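Local atomic coordinates of BF1531-like N-terminal domain-containing protein (Bacteroides fragilis, PDB entry 3SLR), a protein that is of unknown function but binds magnesium through a phosphatase-like domain and may hydrolyse ester bonds, here as an N-terminal two-domain piece of a longer protein. Residues K41-L46 and R209-I214; R47-E52 and A216-F221. One frame throughout, in Å; residues are numbered along the deposited sequence.

Contact 1 of 2, residues K41-L46 and R209-I214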
ATOM      1  N   LYS A  41      12.182   9.814   5.101  1.00 16.67           N
ATOM      2  CA  LYS A  41      12.634  10.088   6.459  1.00 18.10           C
ATOM      3  C   LYS A  41      11.502  10.705   7.290  1.00 19.74           C
ATOM      4  O   LYS A  41      11.225  10.263   8.407  1.00 19.04           O
ATOM      5  CB  LYS A  41      13.869  10.991   6.428  1.00 18.52           C
ATOM      6  CG  LYS A  41      14.437  11.305   7.807  1.00 22.19           C
ATOM      7  CD  LYS A  41      15.790  12.003   7.676  1.00 28.75           C
ATOM      8  CE  LYS A  41      16.408  12.260   9.041  1.00 35.54           C
ATOM      9  NZ  LYS A  41      15.496  13.069   9.892  1.00 38.97           N
ATOM     10  N   GLY A  42      10.837  11.710   6.730  1.00 17.04           N
ATOM     11  CA  GLY A  42       9.715  12.348   7.396  1.00 17.17           C
ATOM     12  C   GLY A  42       8.528  11.417   7.619  1.00 18.67           C
ATOM     13  O   GLY A  42       7.901  11.438   8.679  1.00 20.10           O
ATOM     14  N   GLU A  43       8.207  10.607   6.612  1.00 15.83           N
ATOM     15  CA  GLU A  43       7.132   9.626   6.743  1.00 18.71           C
ATOM     16  C   GLU A  43       7.444   8.652   7.884  1.00 20.52           C
ATOM     17  O   GLU A  43       6.574   8.327   8.692  1.00 17.59           O
ATOM     18  CB  GLU A  43       6.933   8.870   5.422  1.00 17.17           C
ATOM     19  CG  GLU A  43       5.761   7.901   5.428  1.00 15.54           C
ATOM     20  CD  GLU A  43       4.449   8.548   5.017  1.00 19.46           C
ATOM     21  OE1 GLU A  43       4.435   9.294   4.012  1.00 20.40           O
ATOM     22  OE2 GLU A  43       3.426   8.294   5.685  1.00 21.78           O
ATOM     23  N   GLY A  44       8.697   8.209   7.961  1.00 17.86           N
ATOM     24  CA  GLY A  44       9.102   7.276   8.993  1.00 19.50           C
ATOM     25  C   GLY A  44       8.943   7.876  10.383  1.00 20.78           C
ATOM     26  O   GLY A  44       8.476   7.214  11.311  1.00 18.47           O
ATOM     27  N   ILE A  45       9.308   9.145  10.516  1.00 20.35           N
ATOM     28  CA  ILE A  45       9.190   9.837  11.800  1.00 20.48           C
ATOM     29  C   ILE A  45       7.727   9.927  12.229  1.00 23.13           C
ATOM     30  O   ILE A  45       7.387   9.701  13.391  1.00 22.87           O
ATOM     31  CB  ILE A  45       9.825  11.237  11.730  1.00 24.56           C
ATOM     32  CG1 ILE A  45      11.342  11.113  11.577  1.00 22.87           C
ATOM     33  CG2 ILE A  45       9.465  12.061  12.956  1.00 26.05           C
ATOM     34  CD1 ILE A  45      12.041  12.419  11.346  1.00 25.77           C
ATOM     35  N   LEU A  46       6.854  10.239  11.281  1.00 20.35           N
ATOM     36  CA  LEU A  46       5.426  10.285  11.549  1.00 20.51           C
ATOM     37  C   LEU A  46       4.859   8.905  11.855  1.00 21.20           C
ATOM     38  O   LEU A  46       3.757   8.792  12.393  1.00 25.73           O
ATOM     39  CB  LEU A  46       4.686  10.929  10.379  1.00 22.38           C
ATOM     40  CG  LEU A  46       4.968  12.421  10.211  1.00 24.50           C
ATOM     41  CD1 LEU A  46       4.349  12.922   8.920  1.00 23.76           C
ATOM     42  CD2 LEU A  46       4.445  13.220  11.398  1.00 26.87           C
ATOM     43  N   ARG A 209       3.858   4.292   1.114  1.00 12.98           N
ATOM     44  CA  ARG A 209       3.899   2.881   0.728  1.00 14.30           C
ATOM     45  C   ARG A 209       5.231   2.211   1.063  1.00 15.12           C
ATOM     46  O   ARG A 209       5.293   0.989   1.242  1.00 16.84           O
ATOM     47  CB  ARG A 209       3.600   2.732  -0.769  1.00 15.75           C
ATOM     48  CG  ARG A 209       2.146   3.057  -1.144  1.00 15.47           C
ATOM     49  CD  ARG A 209       1.180   1.995  -0.637  1.00 14.69           C
ATOM     50  NE  ARG A 209       1.505   0.686  -1.198  1.00 16.41           N
ATOM     51  CZ  ARG A 209       0.819   0.078  -2.163  1.00 14.97           C
ATOM     52  NH1 ARG A 209      -0.276   0.641  -2.680  1.00 14.95           N
ATOM     53  NH2 ARG A 209       1.223  -1.111  -2.603  1.00 14.51           N
ATOM     54  N   THR A 210       6.300   3.003   1.132  1.00 13.25           N
ATOM     55  CA  THR A 210       7.610   2.474   1.506  1.00 14.91           C
ATOM     56  C   THR A 210       7.646   2.234   3.009  1.00 14.60           C
ATOM     57  O   THR A 210       8.074   1.179   3.473  1.00 14.19           O
ATOM     58  CB  THR A 210       8.728   3.436   1.090  1.00 14.55           C
ATOM     59  OG1 THR A 210       8.635   3.650  -0.320  1.00 15.58           O
ATOM     60  CG2 THR A 210      10.101   2.873   1.422  1.00 15.67           C
ATOM     61  N   ILE A 211       7.177   3.214   3.761  1.00 12.63           N
ATOM     62  CA  ILE A 211       7.162   3.077   5.214  1.00 14.32           C
ATOM     63  C   ILE A 211       6.167   1.995   5.658  1.00 14.88           C
ATOM     64  O   ILE A 211       6.406   1.326   6.663  1.00 14.81           O
ATOM     65  CB  ILE A 211       6.912   4.420   5.937  1.00 15.32           C
ATOM     66  CG1 ILE A 211       8.074   5.402   5.693  1.00 16.25           C
ATOM     67  CG2 ILE A 211       6.704   4.195   7.449  1.00 14.63           C
ATOM     68  CD1 ILE A 211       9.475   4.890   6.119  1.00 16.06           C
ATOM     69  N   ASP A 212       5.077   1.793   4.905  1.00 13.60           N
ATOM     70  CA  ASP A 212       4.122   0.738   5.252  1.00 14.93           C
ATOM     71  C   ASP A 212       4.867  -0.589   5.351  1.00 16.09           C
ATOM     72  O   ASP A 212       4.574  -1.418   6.217  1.00 15.92           O
ATOM     73  CB  ASP A 212       3.014   0.566   4.190  1.00 14.64           C
ATOM     74  CG  ASP A 212       2.034   1.735   4.128  1.00 18.51           C
ATOM     75  OD1 ASP A 212       1.904   2.499   5.110  1.00 17.09           O
ATOM     76  OD2 ASP A 212       1.377   1.878   3.068  1.00 17.65           O
ATOM     77  N   ILE A 213       5.817  -0.799   4.440  1.00 14.27           N
ATOM     78  CA  ILE A 213       6.545  -2.066   4.390  1.00 13.30           C
ATOM     79  C   ILE A 213       7.489  -2.173   5.589  1.00 16.17           C
ATOM     80  O   ILE A 213       7.501  -3.178   6.287  1.00 15.34           O
ATOM     81  CB  ILE A 213       7.341  -2.225   3.077  1.00 14.31           C
ATOM     82  CG1 ILE A 213       6.368  -2.392   1.898  1.00 13.69           C
ATOM     83  CG2 ILE A 213       8.271  -3.432   3.161  1.00 14.09           C
ATOM     84  CD1 ILE A 213       7.028  -2.209   0.499  1.00 14.65           C
ATOM     85  N   ILE A 214       8.280  -1.134   5.810  1.00 13.58           N
ATOM     86  CA  ILE A 214       9.177  -1.105   6.958  1.00 15.12           C
ATOM     87  C   ILE A 214       8.420  -1.347   8.264  1.00 19.04           C
ATOM     88  O   ILE A 214       8.817  -2.195   9.063  1.00 19.27           O
ATOM     89  CB  ILE A 214       9.957   0.212   7.000  1.00 15.00           C
ATOM     90  CG1 ILE A 214      10.898   0.271   5.799  1.00 16.04           C
ATOM     91  CG2 ILE A 214      10.716   0.347   8.323  1.00 16.42           C
ATOM     92  CD1 ILE A 214      11.788   1.483   5.760  1.00 17.11           C
TER

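Contact 2 of 2, residues R47-E52 and A216-F221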
ATOM      1  N   ARG A  47       5.617   7.858  11.529  1.00 19.94           N
ATOM      2  CA  ARG A  47       5.220   6.484  11.857  1.00 21.29           C
ATOM      3  C   ARG A  47       5.990   5.991  13.093  1.00 21.68           C
ATOM      4  O   ARG A  47       6.054   4.789  13.365  1.00 20.88           O
ATOM      5  CB  ARG A  47       5.476   5.544  10.672  1.00 19.50           C
ATOM      6  CG  ARG A  47       4.457   4.419  10.493  1.00 20.27           C
ATOM      7  CD  ARG A  47       3.125   4.926   9.969  1.00 20.69           C
ATOM      8  NE  ARG A  47       3.202   5.434   8.593  1.00 19.48           N
ATOM      9  CZ  ARG A  47       3.123   4.683   7.500  1.00 20.49           C
ATOM     10  NH1 ARG A  47       2.972   3.366   7.598  1.00 19.34           N
ATOM     11  NH2 ARG A  47       3.210   5.252   6.297  1.00 17.87           N
ATOM     12  N   ASN A  48       6.605   6.931  13.807  1.00 22.92           N
ATOM     13  CA  ASN A  48       7.290   6.656  15.077  1.00 21.84           C
ATOM     14  C   ASN A  48       8.636   5.938  14.950  1.00 23.59           C
ATOM     15  O   ASN A  48       9.034   5.173  15.834  1.00 23.24           O
ATOM     16  CB  ASN A  48       6.362   5.900  16.034  1.00 23.37           C
ATOM     17  CG  ASN A  48       5.068   6.656  16.305  1.00 27.77           C
ATOM     18  OD1 ASN A  48       5.077   7.873  16.505  1.00 27.62           O
ATOM     19  ND2 ASN A  48       3.944   5.937  16.291  1.00 30.56           N
ATOM     20  N   TYR A  49       9.345   6.203  13.860  1.00 19.96           N
ATOM     21  CA  TYR A  49      10.703   5.691  13.697  1.00 20.94           C
ATOM     22  C   TYR A  49      11.683   6.833  13.500  1.00 24.92           C
ATOM     23  O   TYR A  49      11.424   7.758  12.731  1.00 25.32           O
ATOM     24  CB  TYR A  49      10.790   4.730  12.512  1.00 21.96           C
ATOM     25  CG  TYR A  49       9.881   3.533  12.644  1.00 22.46           C
ATOM     26  CD1 TYR A  49      10.150   2.529  13.569  1.00 23.41           C
ATOM     27  CD2 TYR A  49       8.752   3.405  11.842  1.00 21.67           C
ATOM     28  CE1 TYR A  49       9.323   1.438  13.700  1.00 23.32           C
ATOM     29  CE2 TYR A  49       7.913   2.312  11.965  1.00 24.90           C
ATOM     30  CZ  TYR A  49       8.206   1.328  12.891  1.00 23.64           C
ATOM     31  OH  TYR A  49       7.376   0.241  13.019  1.00 24.43           O
ATOM     32  N   ASN A  50      12.799   6.781  14.220  1.00 24.30           N
ATOM     33  CA  ASN A  50      13.892   7.707  13.976  1.00 28.71           C
ATOM     34  C   ASN A  50      14.734   7.166  12.829  1.00 24.40           C
ATOM     35  O   ASN A  50      15.601   6.319  13.033  1.00 22.60           O
ATOM     36  CB  ASN A  50      14.744   7.876  15.232  1.00 28.07           C
ATOM     37  CG  ASN A  50      15.857   8.894  15.052  1.00 32.04           C
ATOM     38  OD1 ASN A  50      16.709   9.059  15.926  1.00 40.29           O
ATOM     39  ND2 ASN A  50      15.846   9.593  13.924  1.00 30.80           N
ATOM     40  N   ILE A  51      14.447   7.635  11.617  1.00 22.91           N
ATOM     41  CA  ILE A  51      15.120   7.143  10.427  1.00 20.63           C
ATOM     42  C   ILE A  51      16.444   7.844  10.160  1.00 21.22           C
ATOM     43  O   ILE A  51      16.476   9.051   9.927  1.00 24.88           O
ATOM     44  CB  ILE A  51      14.236   7.346   9.186  1.00 20.01           C
ATOM     45  CG1 ILE A  51      12.893   6.639   9.378  1.00 23.76           C
ATOM     46  CG2 ILE A  51      14.977   6.891   7.920  1.00 21.24           C
ATOM     47  CD1 ILE A  51      13.013   5.146   9.534  1.00 24.39           C
ATOM     48  N   GLU A  52      17.537   7.091  10.202  1.00 21.15           N
ATOM     49  CA  GLU A  52      18.821   7.615   9.763  1.00 22.35           C
ATOM     50  C   GLU A  52      18.969   7.236   8.299  1.00 22.67           C
ATOM     51  O   GLU A  52      19.168   6.065   7.964  1.00 21.99           O
ATOM     52  CB  GLU A  52      19.985   7.047  10.588  1.00 21.38           C
ATOM     53  CG  GLU A  52      21.352   7.588  10.142  1.00 25.16           C
ATOM     54  CD  GLU A  52      22.532   6.954  10.875  1.00 29.98           C
ATOM     55  OE1 GLU A  52      23.692   7.202  10.465  1.00 31.47           O
ATOM     56  OE2 GLU A  52      22.311   6.220  11.858  1.00 28.25           O
ATOM     57  N   ALA A 216       5.533  -2.849   8.757  1.00 15.66           N
ATOM     58  CA  ALA A 216       5.038  -4.221   8.809  1.00 17.91           C
ATOM     59  C   ALA A 216       6.144  -5.181   9.218  1.00 18.70           C
ATOM     60  O   ALA A 216       5.939  -6.054  10.058  1.00 19.78           O
ATOM     61  CB  ALA A 216       4.441  -4.643   7.453  1.00 17.53           C
ATOM     62  N   ILE A 217       7.315  -5.027   8.614  1.00 18.35           N
ATOM     63  CA  ILE A 217       8.468  -5.852   8.986  1.00 16.77           C
ATOM     64  C   ILE A 217       8.843  -5.673  10.463  1.00 20.85           C
ATOM     65  O   ILE A 217       9.201  -6.640  11.143  1.00 20.22           O
ATOM     66  CB  ILE A 217       9.677  -5.584   8.060  1.00 18.26           C
ATOM     67  CG1 ILE A 217       9.349  -6.054   6.639  1.00 16.63           C
ATOM     68  CG2 ILE A 217      10.901  -6.314   8.555  1.00 21.51           C
ATOM     69  CD1 ILE A 217      10.271  -5.508   5.557  1.00 15.75           C
ATOM     70  N   GLN A 218       8.737  -4.443  10.959  1.00 16.15           N
ATOM     71  CA  GLN A 218       9.024  -4.152  12.366  1.00 18.70           C
ATOM     72  C   GLN A 218       7.923  -4.652  13.308  1.00 23.11           C
ATOM     73  O   GLN A 218       8.069  -4.571  14.532  1.00 24.88           O
ATOM     74  CB  GLN A 218       9.255  -2.650  12.570  1.00 19.52           C
ATOM     75  CG  GLN A 218      10.471  -2.104  11.825  1.00 19.06           C
ATOM     76  CD  GLN A 218      11.782  -2.543  12.454  1.00 22.21           C
ATOM     77  OE1 GLN A 218      11.982  -2.421  13.668  1.00 26.53           O
ATOM     78  NE2 GLN A 218      12.672  -3.071  11.638  1.00 21.66           N
ATOM     79  N   GLY A 219       6.830  -5.161  12.742  1.00 22.35           N
ATOM     80  CA  GLY A 219       5.768  -5.773  13.528  1.00 23.30           C
ATOM     81  C   GLY A 219       4.563  -4.883  13.770  1.00 24.22           C
ATOM     82  O   GLY A 219       3.716  -5.182  14.622  1.00 26.96           O
ATOM     83  N   LYS A 220       4.482  -3.783  13.028  1.00 18.40           N
ATOM     84  CA  LYS A 220       3.335  -2.895  13.115  1.00 18.76           C
ATOM     85  C   LYS A 220       2.517  -3.005  11.832  1.00 21.60           C
ATOM     86  O   LYS A 220       2.938  -2.537  10.768  1.00 21.26           O
ATOM     87  CB  LYS A 220       3.761  -1.447  13.362  1.00 18.40           C
ATOM     88  CG  LYS A 220       4.106  -1.146  14.825  1.00 29.42           C
ATOM     89  CD  LYS A 220       2.913  -1.418  15.749  1.00 32.09           C
ATOM     90  CE  LYS A 220       3.265  -1.198  17.218  1.00 37.31           C
ATOM     91  NZ  LYS A 220       2.189  -1.693  18.130  1.00 40.39           N
ATOM     92  N   PHE A 221       1.359  -3.646  11.943  1.00 19.25           N
ATOM     93  CA  PHE A 221       0.476  -3.862  10.806  1.00 17.28           C
ATOM     94  C   PHE A 221      -0.943  -4.100  11.319  1.00 20.18           C
ATOM     95  O   PHE A 221      -1.139  -4.500  12.480  1.00 19.60           O
ATOM     96  CB  PHE A 221       0.957  -5.050   9.961  1.00 19.69           C
ATOM     97  CG  PHE A 221       1.132  -6.325  10.745  1.00 22.58           C
ATOM     98  CD1 PHE A 221       2.335  -6.602  11.385  1.00 24.00           C
ATOM     99  CD2 PHE A 221       0.095  -7.237  10.854  1.00 21.24           C
ATOM    100  CE1 PHE A 221       2.499  -7.775  12.110  1.00 23.81           C
ATOM    101  CE2 PHE A 221       0.252  -8.414  11.577  1.00 22.45           C
ATOM    102  CZ  PHE A 221       1.451  -8.682  12.206  1.00 27.16           C
TER

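Contact 1 of 2, residues K41-L46 and R209-I214
Gly-44 and Ile-211 bring the two helical segments 41-46 and 209-214 closest together, their CA atoms only 6.0 Å apart, which is near for a pair of packed helices. A glycine suits this place because the helix there presents bare backbone, and the branched side chain of Ile-211 lies directly on it: CD1 sits 3.8 Å from Gly-44 CA, and CG1 comes to 3.7 Å from Gly-44 N. With no side chain on Gly-44, the isoleucine methyl can lie against the helix backbone itself.

The second half of the contact is made by the aliphatic part of Glu-43. Its CG lies 3.4 Å from Ile-211 CG1 and its CB 3.7 Å from the same atom, the two side chains running alongside each other in opposite directions. With CG anti to the backbone N (chi1 -175°) and a bend at chi2 of 88°, the glutamate sets its methylenes against the isoleucine while its carboxylate is carried on to polar partners. Those partners flank the segments: OE2 forms a salt bridge with Arg-47 and OE1 a hydrogen bond with Ser-207, so a buried acid is satisfied while its stem serves as hydrophobic surface. Arg-47 also pairs with Asp-212 OD1, and this shared cation probably eases the proximity of two carboxylates whose nearest oxygens, Glu-43 OE2 and Asp-212 OD1, are 6.0 Å apart.

No hydrogen bond crosses between the segments; the join is van der Waals packing. Helix 34-46 and helix 203-217 meet here within the FkbH N-terminal domain, with Leu-9 of helix 6-12 also touching Glu-43, while Thr-210 and Ile-214 touch strand 79-83, and Ile-213 and Ile-214 touch Ile-124 of strand 122-126 in the parallel sheet.

Contact 2 of 2, residues R47-E52 and A216-F221
Tyr-49 reaches across to the turn after helix 203-217 with the far end of its ring, and its OH lies 3.5 Å from Gln-218 CB. The same oxygen is 4.0 Å from Lys-220 CG, so the phenol end rests against the aliphatic stems of two polar residues. Further back along the ring, CE1 comes to 4.2 Å from Gln-218 CG. Tyrosine and glutamine pass each other in opposite directions, with ring and amide planes 83° apart.

Both long side chains bend early and take their polar ends to other partners. In Gln-218, chi1 (-63°) sets CG beside the backbone N, and the chi2 bend (-73°) carries the amide away to Tyr-79, where NE2 donates to the hydroxyl. Lys-220 likewise gives Tyr-49 its first methylenes, and its NZ forms a salt bridge with Asp-329.

Backbone turns set these groups in place. Gly-219, with positive phi, ends helix 203-217 in a Schellman motif that includes the bond from its N to Ala-216 O, 3.0 Å; glycine, which has no CB, adopts these backbone angles without strain. Asn-48, also at positive phi, is the C-prime residue of the Schellman motif ending helix 34-46 (Asn-48 N to Ile-45 O, Tyr-49 N to Gly-44 O); asparagine tolerates positive phi better than most non-glycine residues. The tyrosine also packs on Leu-23 of strand 22-29 and Ala-215 of helix 203-217.

With no hydrogen bond between the segments, the contact is van der Waals packing: an amphipathic ring suits it, meeting hydrocarbon stems whose charged or amide ends are held by other residues.

In the fold
From the N terminus, helix 34-46 supplies the first half of contact 1, and the turn after it, running into strand 50-55, supplies the first half of contact 2. The chain then builds most of the remaining FkbH N-terminal domain before helix 203-217 returns to close both long loops, of 162 and 163 residues, in the same order. The contacts therefore cross rather than nest, with centres about 7 Å apart. Together they fasten helix 203-217 and its exit to helix 34-46 and to strand 50-55, an outermost strand of the five-stranded parallel sheet, just before the chain enters strand 224-227 of the magnesium-binding domain.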